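Local coordinates for protein RTX-adhesin (Marinomonas primoryensis, PDB 5IRB) that binds calcium and is part of a giant adhesin that attaches its Antarctic bacterium to diatoms and ice, probably serving retention at the cell surface, at residues N182-V188 with G200-H206; I134-V140 with K167-V173; N2-I8 with A92-A98; F41-V46 with S56-N60. All blocks are in the same frame, centred on the assembly; numbering follows the deposited sequence.

Interaction 1. Residues N182-V188 with G200-H206. With CA (calcium ion), chain J; CA (calcium ion), chain G.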
# COMPACT_ATOMS: atom_id res chain seq x y z
N ASN A 182 4.41 6.64 12.03
CA ASN A 182 3.96 5.26 12.13
C ASN A 182 2.64 4.97 11.43
O ASN A 182 2.17 3.83 11.42
CB ASN A 182 3.89 4.81 13.59
CG ASN A 182 2.88 5.61 14.41
OD1 ASN A 182 2.07 6.36 13.88
ND2 ASN A 182 2.95 5.44 15.73
N SER A 183 2.07 6.00 10.81
CA SER A 183 0.86 5.84 10.03
C SER A 183 0.87 6.77 8.82
O SER A 183 0.94 7.99 8.95
CB SER A 183 -0.38 6.09 10.88
OG SER A 183 -1.55 5.86 10.11
N PHE A 184 0.77 6.19 7.63
CA PHE A 184 0.74 7.00 6.40
C PHE A 184 -0.12 6.41 5.27
O PHE A 184 -0.36 5.21 5.23
CB PHE A 184 2.17 7.22 5.92
CG PHE A 184 2.93 5.95 5.72
CD1 PHE A 184 2.82 5.24 4.54
CD2 PHE A 184 3.76 5.46 6.73
CE1 PHE A 184 3.51 4.06 4.35
CE2 PHE A 184 4.47 4.28 6.55
CZ PHE A 184 4.34 3.58 5.35
N GLN A 185 -0.58 7.28 4.38
CA GLN A 185 -1.26 6.84 3.17
C GLN A 185 -0.34 6.44 2.03
O GLN A 185 0.74 7.03 1.84
CB GLN A 185 -2.22 7.91 2.66
CG GLN A 185 -3.47 8.00 3.48
CD GLN A 185 -4.70 8.11 2.60
OE1 GLN A 185 -5.73 7.50 2.88
NE2 GLN A 185 -4.59 8.86 1.50
N VAL A 186 -0.72 5.36 1.36
CA VAL A 186 -0.10 4.89 0.13
C VAL A 186 -1.14 4.90 -0.99
O VAL A 186 -2.25 4.41 -0.80
CB VAL A 186 0.46 3.48 0.30
CG1 VAL A 186 1.16 3.03 -0.96
CG2 VAL A 186 1.46 3.47 1.46
N SER A 187 -0.79 5.44 -2.16
CA SER A 187 -1.74 5.51 -3.27
C SER A 187 -1.21 4.94 -4.56
O SER A 187 0.01 4.96 -4.81
CB SER A 187 -2.13 6.95 -3.56
OG SER A 187 -2.74 7.55 -2.45
N VAL A 188 -2.14 4.54 -5.42
CA VAL A 188 -1.82 4.09 -6.75
C VAL A 188 -2.68 4.94 -7.67
O VAL A 188 -3.87 5.11 -7.45
CB VAL A 188 -2.08 2.57 -6.99
CG1 VAL A 188 -3.53 2.15 -6.69
CG2 VAL A 188 -1.73 2.20 -8.42
N GLY A 200 -6.42 4.62 -6.15
CA GLY A 200 -6.74 3.80 -5.00
C GLY A 200 -5.80 4.17 -3.87
O GLY A 200 -4.66 4.56 -4.12
N THR A 201 -6.26 4.07 -2.63
CA THR A 201 -5.42 4.38 -1.48
C THR A 201 -5.68 3.41 -0.34
O THR A 201 -6.75 2.79 -0.26
CB THR A 201 -5.69 5.78 -0.91
OG1 THR A 201 -6.95 5.75 -0.22
CG2 THR A 201 -5.73 6.85 -2.00
N THR A 202 -4.73 3.34 0.58
CA THR A 202 -4.85 2.52 1.77
C THR A 202 -3.96 3.14 2.81
O THR A 202 -3.05 3.91 2.48
CB THR A 202 -4.39 1.05 1.57
OG1 THR A 202 -4.82 0.25 2.68
CG2 THR A 202 -2.88 0.95 1.46
N THR A 203 -4.24 2.83 4.06
CA THR A 203 -3.45 3.37 5.14
C THR A 203 -2.57 2.28 5.75
O THR A 203 -3.06 1.24 6.17
CB THR A 203 -4.34 4.01 6.19
OG1 THR A 203 -4.97 5.17 5.60
CG2 THR A 203 -3.51 4.42 7.40
N SER A 204 -1.27 2.52 5.77
CA SER A 204 -0.34 1.61 6.41
C SER A 204 -0.00 2.12 7.81
O SER A 204 0.35 3.29 8.01
CB SER A 204 0.94 1.47 5.58
OG SER A 204 1.83 0.53 6.16
N THR A 205 -0.11 1.24 8.79
CA THR A 205 0.28 1.61 10.13
C THR A 205 1.28 0.58 10.64
O THR A 205 1.22 -0.60 10.25
CB THR A 205 -0.91 1.67 11.08
OG1 THR A 205 -1.43 0.35 11.26
CG2 THR A 205 -2.00 2.61 10.53
N HIS A 206 2.16 1.03 11.51
CA HIS A 206 3.11 0.15 12.18
C HIS A 206 3.42 0.73 13.55
O HIS A 206 2.95 1.82 13.89
CB HIS A 206 4.37 -0.03 11.33
CG HIS A 206 5.18 1.24 11.17
ND1 HIS A 206 4.96 2.10 10.09
CD2 HIS A 206 6.15 1.75 11.88
CE1 HIS A 206 5.79 3.11 10.20
NE2 HIS A 206 6.56 2.95 11.29
CA CA J . 1.53 10.08 9.78
CA CA G . 1.19 -2.78 9.24
O HOH W 1 1.25 8.79 11.76
O HOH W 2 -6.75 5.05 3.36
O HOH W 3 2.09 -2.11 6.63
O HOH W 4 -0.62 -2.38 11.07
O HOH W 5 -1.11 -1.71 8.30
O HOH W 6 0.77 -4.91 8.40

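Interaction 2. Residues I134-V140 with K167-V173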
# COMPACT_ATOMS: atom_id res chain seq x y z
N ILE A 134 14.58 0.24 4.94
CA ILE A 134 13.51 -0.74 5.09
C ILE A 134 12.63 -0.78 3.82
O ILE A 134 12.20 0.26 3.33
CB ILE A 134 12.63 -0.42 6.30
CG1 ILE A 134 13.43 -0.53 7.61
CG2 ILE A 134 11.44 -1.33 6.37
CD1 ILE A 134 12.71 0.12 8.77
N THR A 135 12.39 -1.98 3.30
CA THR A 135 11.53 -2.18 2.14
C THR A 135 10.05 -2.00 2.48
O THR A 135 9.51 -2.68 3.37
CB THR A 135 11.67 -3.59 1.55
OG1 THR A 135 13.01 -3.82 1.15
CG2 THR A 135 10.72 -3.74 0.32
N VAL A 136 9.38 -1.10 1.77
CA VAL A 136 7.94 -1.01 1.87
C VAL A 136 7.37 -1.59 0.60
O VAL A 136 7.74 -1.17 -0.50
CB VAL A 136 7.45 0.43 2.07
CG1 VAL A 136 5.92 0.47 2.15
CG2 VAL A 136 8.06 1.01 3.35
N SER A 137 6.49 -2.58 0.73
CA SER A 137 6.00 -3.30 -0.45
C SER A 137 4.51 -3.60 -0.32
O SER A 137 3.91 -3.44 0.75
CB SER A 137 6.81 -4.59 -0.67
OG SER A 137 6.52 -5.57 0.34
N GLY A 138 3.92 -4.04 -1.41
CA GLY A 138 2.50 -4.30 -1.44
C GLY A 138 2.11 -4.79 -2.81
O GLY A 138 2.96 -5.20 -3.59
N ARG A 139 0.81 -4.77 -3.09
CA ARG A 139 0.32 -5.16 -4.40
C ARG A 139 -0.81 -4.19 -4.76
O ARG A 139 -1.32 -3.51 -3.89
CB ARG A 139 -0.15 -6.62 -4.39
CG ARG A 139 -0.28 -7.26 -5.77
CD ARG A 139 -1.10 -8.54 -5.68
NE ARG A 139 -1.33 -9.19 -6.98
CZ ARG A 139 -2.22 -8.79 -7.89
NH1 ARG A 139 -2.96 -7.70 -7.66
NH2 ARG A 139 -2.38 -9.46 -9.04
N VAL A 140 -1.18 -4.12 -6.03
CA VAL A 140 -2.36 -3.33 -6.42
C VAL A 140 -3.40 -4.29 -7.01
O VAL A 140 -3.06 -5.42 -7.38
CB VAL A 140 -2.02 -2.19 -7.40
CG1 VAL A 140 -1.09 -1.18 -6.75
CG2 VAL A 140 -1.38 -2.74 -8.65
N LYS A 167 2.02 -6.87 -10.73
CA LYS A 167 1.19 -5.99 -9.90
C LYS A 167 1.66 -5.82 -8.45
O LYS A 167 1.01 -5.16 -7.66
CB LYS A 167 -0.29 -6.43 -9.90
CG LYS A 167 -0.97 -6.39 -11.30
CD LYS A 167 -2.46 -6.10 -11.10
CE LYS A 167 -3.20 -5.93 -12.39
NZ LYS A 167 -4.65 -5.74 -12.11
N THR A 168 2.82 -6.39 -8.12
CA THR A 168 3.47 -6.01 -6.87
C THR A 168 4.28 -4.74 -7.08
O THR A 168 4.41 -4.23 -8.21
CB THR A 168 4.39 -7.11 -6.33
OG1 THR A 168 5.48 -7.30 -7.23
CG2 THR A 168 3.60 -8.42 -6.16
N TRP A 169 4.73 -4.17 -5.96
CA TRP A 169 5.55 -2.97 -5.98
C TRP A 169 6.38 -2.98 -4.71
O TRP A 169 5.96 -3.54 -3.71
CB TRP A 169 4.71 -1.69 -6.07
CG TRP A 169 3.68 -1.54 -5.01
CD1 TRP A 169 2.35 -1.90 -5.07
CD2 TRP A 169 3.89 -1.02 -3.70
NE1 TRP A 169 1.72 -1.61 -3.88
CE2 TRP A 169 2.66 -1.08 -3.00
CE3 TRP A 169 5.01 -0.50 -3.02
CZ2 TRP A 169 2.50 -0.65 -1.68
CZ3 TRP A 169 4.86 -0.07 -1.70
CH2 TRP A 169 3.62 -0.15 -1.05
N SER A 170 7.55 -2.35 -4.74
CA SER A 170 8.27 -2.14 -3.49
C SER A 170 9.18 -0.94 -3.64
O SER A 170 9.57 -0.59 -4.74
CB SER A 170 9.09 -3.37 -3.10
OG SER A 170 10.11 -3.60 -4.05
N VAL A 171 9.51 -0.33 -2.51
CA VAL A 171 10.41 0.82 -2.53
C VAL A 171 11.16 0.90 -1.19
O VAL A 171 10.60 0.61 -0.13
CB VAL A 171 9.63 2.12 -2.82
CG1 VAL A 171 8.63 2.42 -1.73
CG2 VAL A 171 10.57 3.28 -3.03
N GLY A 172 12.44 1.23 -1.27
CA GLY A 172 13.28 1.38 -0.10
C GLY A 172 12.99 2.68 0.61
O GLY A 172 12.99 3.75 0.00
N VAL A 173 12.71 2.61 1.90
CA VAL A 173 12.38 3.79 2.69
C VAL A 173 13.39 3.88 3.84
O VAL A 173 13.83 2.86 4.34
CB VAL A 173 10.93 3.70 3.22
CG1 VAL A 173 10.65 4.73 4.32
CG2 VAL A 173 9.92 3.82 2.04

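Interaction 3. Residues N2-I8 with A92-A98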
# COMPACT_ATOMS: atom_id res chain seq x y z
N ASN A 2 -41.83 8.73 -59.84
CA ASN A 2 -42.05 10.12 -59.44
C ASN A 2 -43.15 10.25 -58.38
O ASN A 2 -43.31 11.30 -57.75
CB ASN A 2 -42.37 10.99 -60.64
CG ASN A 2 -41.12 11.35 -61.43
OD1 ASN A 2 -40.70 10.61 -62.33
ND2 ASN A 2 -40.52 12.49 -61.08
N GLN A 3 -43.94 9.19 -58.21
CA GLN A 3 -45.01 9.21 -57.21
C GLN A 3 -44.74 8.26 -56.04
O GLN A 3 -45.42 8.34 -55.03
CB GLN A 3 -46.36 8.82 -57.81
CG GLN A 3 -46.86 9.69 -58.95
CD GLN A 3 -46.95 11.15 -58.57
OE1 GLN A 3 -47.38 11.49 -57.47
NE2 GLN A 3 -46.59 12.03 -59.50
N SER A 4 -43.75 7.38 -56.20
CA SER A 4 -43.40 6.36 -55.20
C SER A 4 -42.79 6.88 -53.91
O SER A 4 -42.27 8.00 -53.88
CB SER A 4 -42.46 5.32 -55.80
OG SER A 4 -41.28 5.91 -56.31
N PRO A 5 -42.94 6.12 -52.81
CA PRO A 5 -42.22 6.50 -51.59
C PRO A 5 -40.73 6.44 -51.88
O PRO A 5 -40.32 5.56 -52.62
CB PRO A 5 -42.61 5.43 -50.56
CG PRO A 5 -43.39 4.39 -51.30
CD PRO A 5 -43.78 4.92 -52.65
N LEU A 6 -39.92 7.30 -51.28
CA LEU A 6 -38.49 7.13 -51.46
C LEU A 6 -37.93 6.03 -50.57
O LEU A 6 -38.33 5.92 -49.41
CB LEU A 6 -37.76 8.45 -51.21
CG LEU A 6 -38.19 9.60 -52.12
CD1 LEU A 6 -37.72 10.94 -51.59
CD2 LEU A 6 -37.70 9.34 -53.54
N LEU A 7 -37.07 5.18 -51.13
CA LEU A 7 -36.43 4.12 -50.35
C LEU A 7 -35.03 4.57 -49.89
O LEU A 7 -34.12 4.75 -50.71
CB LEU A 7 -36.38 2.82 -51.16
CG LEU A 7 -37.81 2.44 -51.62
CD1 LEU A 7 -37.85 1.13 -52.41
CD2 LEU A 7 -38.83 2.41 -50.46
N ILE A 8 -34.88 4.81 -48.59
CA ILE A 8 -33.59 5.22 -48.01
C ILE A 8 -33.12 4.36 -46.84
O ILE A 8 -33.89 3.61 -46.23
CB ILE A 8 -33.66 6.67 -47.53
CG1 ILE A 8 -34.89 6.85 -46.64
CG2 ILE A 8 -33.74 7.63 -48.71
CD1 ILE A 8 -34.93 8.14 -45.90
N ALA A 92 -39.28 16.71 -56.62
CA ALA A 92 -40.70 16.48 -56.96
C ALA A 92 -41.66 16.40 -55.77
O ALA A 92 -42.87 16.27 -55.97
CB ALA A 92 -40.82 15.20 -57.77
N GLY A 93 -41.14 16.46 -54.54
CA GLY A 93 -41.99 16.39 -53.36
C GLY A 93 -42.30 14.97 -52.91
O GLY A 93 -43.14 14.75 -52.03
N GLN A 94 -41.63 13.99 -53.50
CA GLN A 94 -41.63 12.64 -52.95
C GLN A 94 -40.93 12.65 -51.62
O GLN A 94 -39.99 13.42 -51.43
CB GLN A 94 -40.93 11.64 -53.85
CG GLN A 94 -41.65 11.33 -55.13
CD GLN A 94 -40.75 10.61 -56.10
OE1 GLN A 94 -40.04 11.24 -56.88
NE2 GLN A 94 -40.75 9.28 -56.02
N GLN A 95 -41.42 11.84 -50.68
CA GLN A 95 -40.73 11.61 -49.42
C GLN A 95 -40.40 10.14 -49.14
O GLN A 95 -40.94 9.23 -49.79
CB GLN A 95 -41.54 12.17 -48.28
CG GLN A 95 -41.87 13.61 -48.46
CD GLN A 95 -42.41 14.22 -47.21
OE1 GLN A 95 -43.01 13.54 -46.37
NE2 GLN A 95 -42.20 15.52 -47.05
N GLY A 96 -39.50 9.94 -48.17
CA GLY A 96 -39.13 8.61 -47.71
C GLY A 96 -38.73 8.68 -46.24
O GLY A 96 -38.25 9.71 -45.79
N THR A 97 -38.98 7.61 -45.50
CA THR A 97 -38.60 7.52 -44.10
C THR A 97 -37.73 6.29 -43.85
O THR A 97 -37.85 5.30 -44.56
CB THR A 97 -39.84 7.44 -43.19
OG1 THR A 97 -40.64 6.32 -43.59
CG2 THR A 97 -40.67 8.71 -43.31
N ALA A 98 -36.86 6.37 -42.85
CA ALA A 98 -36.17 5.17 -42.36
C ALA A 98 -35.87 5.28 -40.87
O ALA A 98 -35.97 6.37 -40.30
CB ALA A 98 -34.89 4.92 -43.14
O HOH W 7 -43.18 10.00 -51.99
O HOH W 8 -37.14 3.87 -46.59

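Interaction 4. Residues F41-V46 with S56-N60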
# COMPACT_ATOMS: atom_id res chain seq x y z
N PHE A 41 -32.30 12.70 -52.84
CA PHE A 41 -33.22 13.59 -52.15
C PHE A 41 -32.58 14.98 -52.03
O PHE A 41 -31.37 15.12 -52.21
CB PHE A 41 -33.63 13.00 -50.79
CG PHE A 41 -32.48 12.71 -49.86
CD1 PHE A 41 -31.96 13.70 -49.05
CD2 PHE A 41 -31.91 11.44 -49.81
CE1 PHE A 41 -30.90 13.42 -48.17
CE2 PHE A 41 -30.85 11.16 -48.95
CZ PHE A 41 -30.34 12.16 -48.13
N SER A 42 -33.38 16.01 -51.77
CA SER A 42 -32.84 17.37 -51.72
C SER A 42 -32.82 17.98 -50.32
O SER A 42 -32.18 19.01 -50.10
CB SER A 42 -33.62 18.28 -52.68
OG SER A 42 -35.02 18.26 -52.42
N SER A 43 -33.49 17.34 -49.36
CA SER A 43 -33.33 17.70 -47.95
C SER A 43 -33.85 16.57 -47.09
O SER A 43 -34.54 15.66 -47.57
CB SER A 43 -34.06 19.00 -47.60
OG SER A 43 -35.46 18.86 -47.76
N GLY A 44 -33.53 16.63 -45.80
CA GLY A 44 -34.02 15.65 -44.86
C GLY A 44 -33.85 16.10 -43.41
O GLY A 44 -33.08 17.02 -43.13
N VAL A 45 -34.60 15.45 -42.53
CA VAL A 45 -34.56 15.72 -41.09
C VAL A 45 -34.28 14.44 -40.33
O VAL A 45 -35.10 13.51 -40.35
CB VAL A 45 -35.88 16.32 -40.56
CG1 VAL A 45 -35.79 16.59 -39.04
CG2 VAL A 45 -36.28 17.58 -41.36
N VAL A 46 -33.12 14.38 -39.69
CA VAL A 46 -32.77 13.30 -38.76
C VAL A 46 -33.21 13.60 -37.33
O VAL A 46 -32.90 14.66 -36.78
CB VAL A 46 -31.26 13.01 -38.77
CG1 VAL A 46 -30.90 11.99 -37.68
CG2 VAL A 46 -30.83 12.51 -40.13
N SER A 56 -32.33 16.88 -33.12
CA SER A 56 -32.66 16.99 -34.54
C SER A 56 -31.61 17.73 -35.33
O SER A 56 -30.96 18.63 -34.82
CB SER A 56 -34.00 17.72 -34.72
OG SER A 56 -35.08 16.84 -34.47
N THR A 57 -31.48 17.37 -36.59
CA THR A 57 -30.59 18.11 -37.47
C THR A 57 -30.97 17.93 -38.93
O THR A 57 -31.81 17.09 -39.25
CB THR A 57 -29.13 17.69 -37.27
OG1 THR A 57 -28.28 18.65 -37.91
CG2 THR A 57 -28.88 16.33 -37.89
N ASN A 58 -30.30 18.68 -39.81
CA ASN A 58 -30.48 18.56 -41.25
C ASN A 58 -29.57 17.51 -41.82
O ASN A 58 -28.63 17.08 -41.14
CB ASN A 58 -30.12 19.87 -41.95
CG ASN A 58 -31.24 20.85 -41.94
OD1 ASN A 58 -32.40 20.46 -41.84
ND2 ASN A 58 -30.92 22.14 -42.04
N VAL A 59 -29.85 17.06 -43.05
CA VAL A 59 -28.86 16.24 -43.74
C VAL A 59 -28.21 17.09 -44.84
O VAL A 59 -28.88 17.83 -45.58
CB VAL A 59 -29.42 14.90 -44.25
CG1 VAL A 59 -30.85 14.71 -43.87
CG2 VAL A 59 -29.13 14.72 -45.70
N ASN A 60 -26.90 16.99 -44.89
CA ASN A 60 -26.08 17.77 -45.80
C ASN A 60 -26.30 17.30 -47.23
O ASN A 60 -26.89 16.23 -47.46
CB ASN A 60 -24.61 17.62 -45.42
CG ASN A 60 -24.33 18.06 -44.00
OD1 ASN A 60 -24.88 19.06 -43.52
ND2 ASN A 60 -23.48 17.32 -43.30
O HOH W 9 -29.36 19.00 -48.51
O HOH W 10 -34.29 19.65 -43.75
O HOH W 11 -31.38 18.82 -45.54

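Interaction 1. Residues N182-V188 with G200-H206
F184 and S204 pair in the antiparallel hairpin of strands 183-191 and 197-208. They exchange both backbone hydrogen bonds, and so do V186 with T202 and V188 with G200. H206 N adds a bond to N182 O. V186 N points almost straight at T202 O, with 176° at the hydrogen.

Two rings supply the aromatic contacts. F184 CG stands between its own N and carbonyl carbon (chi1 56°), which brings the ring close to S204. S204 CB lies over one face, 4.3 Å from the ring centroid. The H206 ring receives N182 CA over a face, 3.7 Å from its centroid. F184 CE2 lies 4.1 Å from H206 CE1, each near the plane of the other ring. H206 NE2 bonds to L178 O.

The face with S183, Q185 and S187 is more polar. One water bridges Q185 OE1 and T203 OG1, though Q185 is poorly ordered.

Two calcium ions use main-chain oxygens. S183 O binds one at 2.3 Å, together with D181. T205 O binds the other at 2.4 Å, together with D123. S183 and T205 form a non-hydrogen-bonded pair, so their carbonyls point away from the partner strand. The same strand pairing thus leaves these oxygens available to calcium.

Interaction 2. Residues I134-V140 with K167-V173
W169 lies flat against the backbone of S137 and G138. G138 has no side chain, so the indole can rest directly on its main chain. G138 N sits 3.5 Å above the ring plane, over its centre, and G138 CA makes a CH-pi contact with the five-membered ring. The torsion chi1 of 55° sets W169 CG between its own N and carbonyl carbon and swings the ring toward the neighbouring strand. V136 lies alongside it, with CG1 4.0 Å from W169 CH2. V140 CG1 reaches W169 CD1 at 3.9 Å. Farther along, V136 CG2 meets V173 CG2 at 3.6 Å.

These residues face the interior of a beta-sandwich, as in bacterial Ig-like domains. Strand 133-142 lies between strands 112-116 and 168-174 and is antiparallel to both. W169 also packs on V150 and M152 of the facing sheet. The backbone bonds differ in quality. V136 N to V171 O is 2.8 Å and nearly straight, whereas W169 N approaches G138 O from above the carbonyl plane.

The outer face is thinner. T135 CG2 only brushes S170 CB at 3.8 Å, and G172 is exposed. S137 CB touches S170 CB at 3.5 Å, while S137 OG turns to N117 ND2. At the far end V140 N bonds to K167 O. There K167 CB lies over one face of the R139 guanidinium, but the placement of that group is doubtful, because its NH1 is modelled too close to V140 O. K167 NZ bonds to A144 O.

Interaction 3. Residues N2-I8 with A92-A98
Q94 CG is anti to the carbonyl carbon (chi1 -70°), and the chain then runs extended, which carries its amide to N2 and S4. L6 CG takes the same setting (chi1 -60°), and its side chain crosses that of Q94 at about a right angle. The N-terminal domain of this chain is probably an Ig-like beta-sandwich, and this contact lays the N-terminal segment along its strand 95-106. Both segments run in the same direction.

Q94 NE2 donates to S4 O at 2.9 Å, with the acceptor close to the amide plane and 170° at the hydrogen. Q94 OE1 bonds to N90 ND2, so both ends of this buried amide are satisfied. L6 N donates to Q95 O at 2.6 Å. That bond is straight, but the donor stands above the carbonyl plane. G96 CA makes a CA-H...O contact with L6 O at 3.3 Å.

One water donates to S4 O and accepts from Q95 N, so S4 O holds two partners. Another accepts from I8 N and donates to T97 O.

The apolar part lies on the L6 and I8 side chains. L6 CG touches Q94 CB at 3.8 Å. I8 CG1 rests 4.0 Å from A98 CB.

Interaction 4. Residues F41-V46 with S56-N60
G44 O accepts from V59 N at 3.2 Å and from a water at 3.0 Å. V59 N stands above the carbonyl plane, 48° out of it, and the bond is bent. The same water also donates to N58 OD1, so the N58 side chain is linked to G44 through it. A second water accepts from G44 N and donates to V59 O at 2.7 Å. A third donates to both S42 O and V59 O. V59 O is therefore held by two waters, beyond the last direct bond, V59 N to G44 O.

Farther into the hairpin of strands 43-50 and 53-58 the pairing is regular. V46 and T57 exchange both backbone bonds. V46 N to T57 O is 3.0 Å and runs nearly along the C=O axis. On the face they share, V46 CB lies 4.2 Å from T57 CG2. T57 OG1 turns to S66 O. W65 of strand 64-70 packs on both residues.

The apolar end is formed by V59 and F41. V59 CG2 approaches the edge of the F41 ring, in its plane, with CE1 the nearest ring atom. V59 CG1 leans over G44, 3.3 Å from G44 C. Its chi1 of -2° eclipses CG1 with the backbone N, an unusual and strained setting, so the closeness of these methyls should be read with caution. On the other edge of the strand, S42 and S43 both face T89 in a classic beta bulge. The contact thus passes from direct backbone bonds to pairing through water at the open end of the hairpin.

In the fold
Following the chain from the N terminus, interaction 3 opens first. Interaction 4 joins strands 43-50 and 53-58 and closes inside its loop, before A92-A98 completes interaction 3 and ties the N-terminal segment to strand 95-106. Both belong to the first domain of this fragment and reach the same sheet, with centres about 14 Å apart. The next domain holds interactions 2 and 1, in series. Interaction 2 joins strands 133-142 and 168-174, and interaction 1 then closes the hairpin of strands 183-191 and 197-208. The two belong to different sheets that pack together: V186 CG1 meets W169 CZ2 and V188 CG2 meets V140 CG1. Interactions 3 and 4 do not touch this pair.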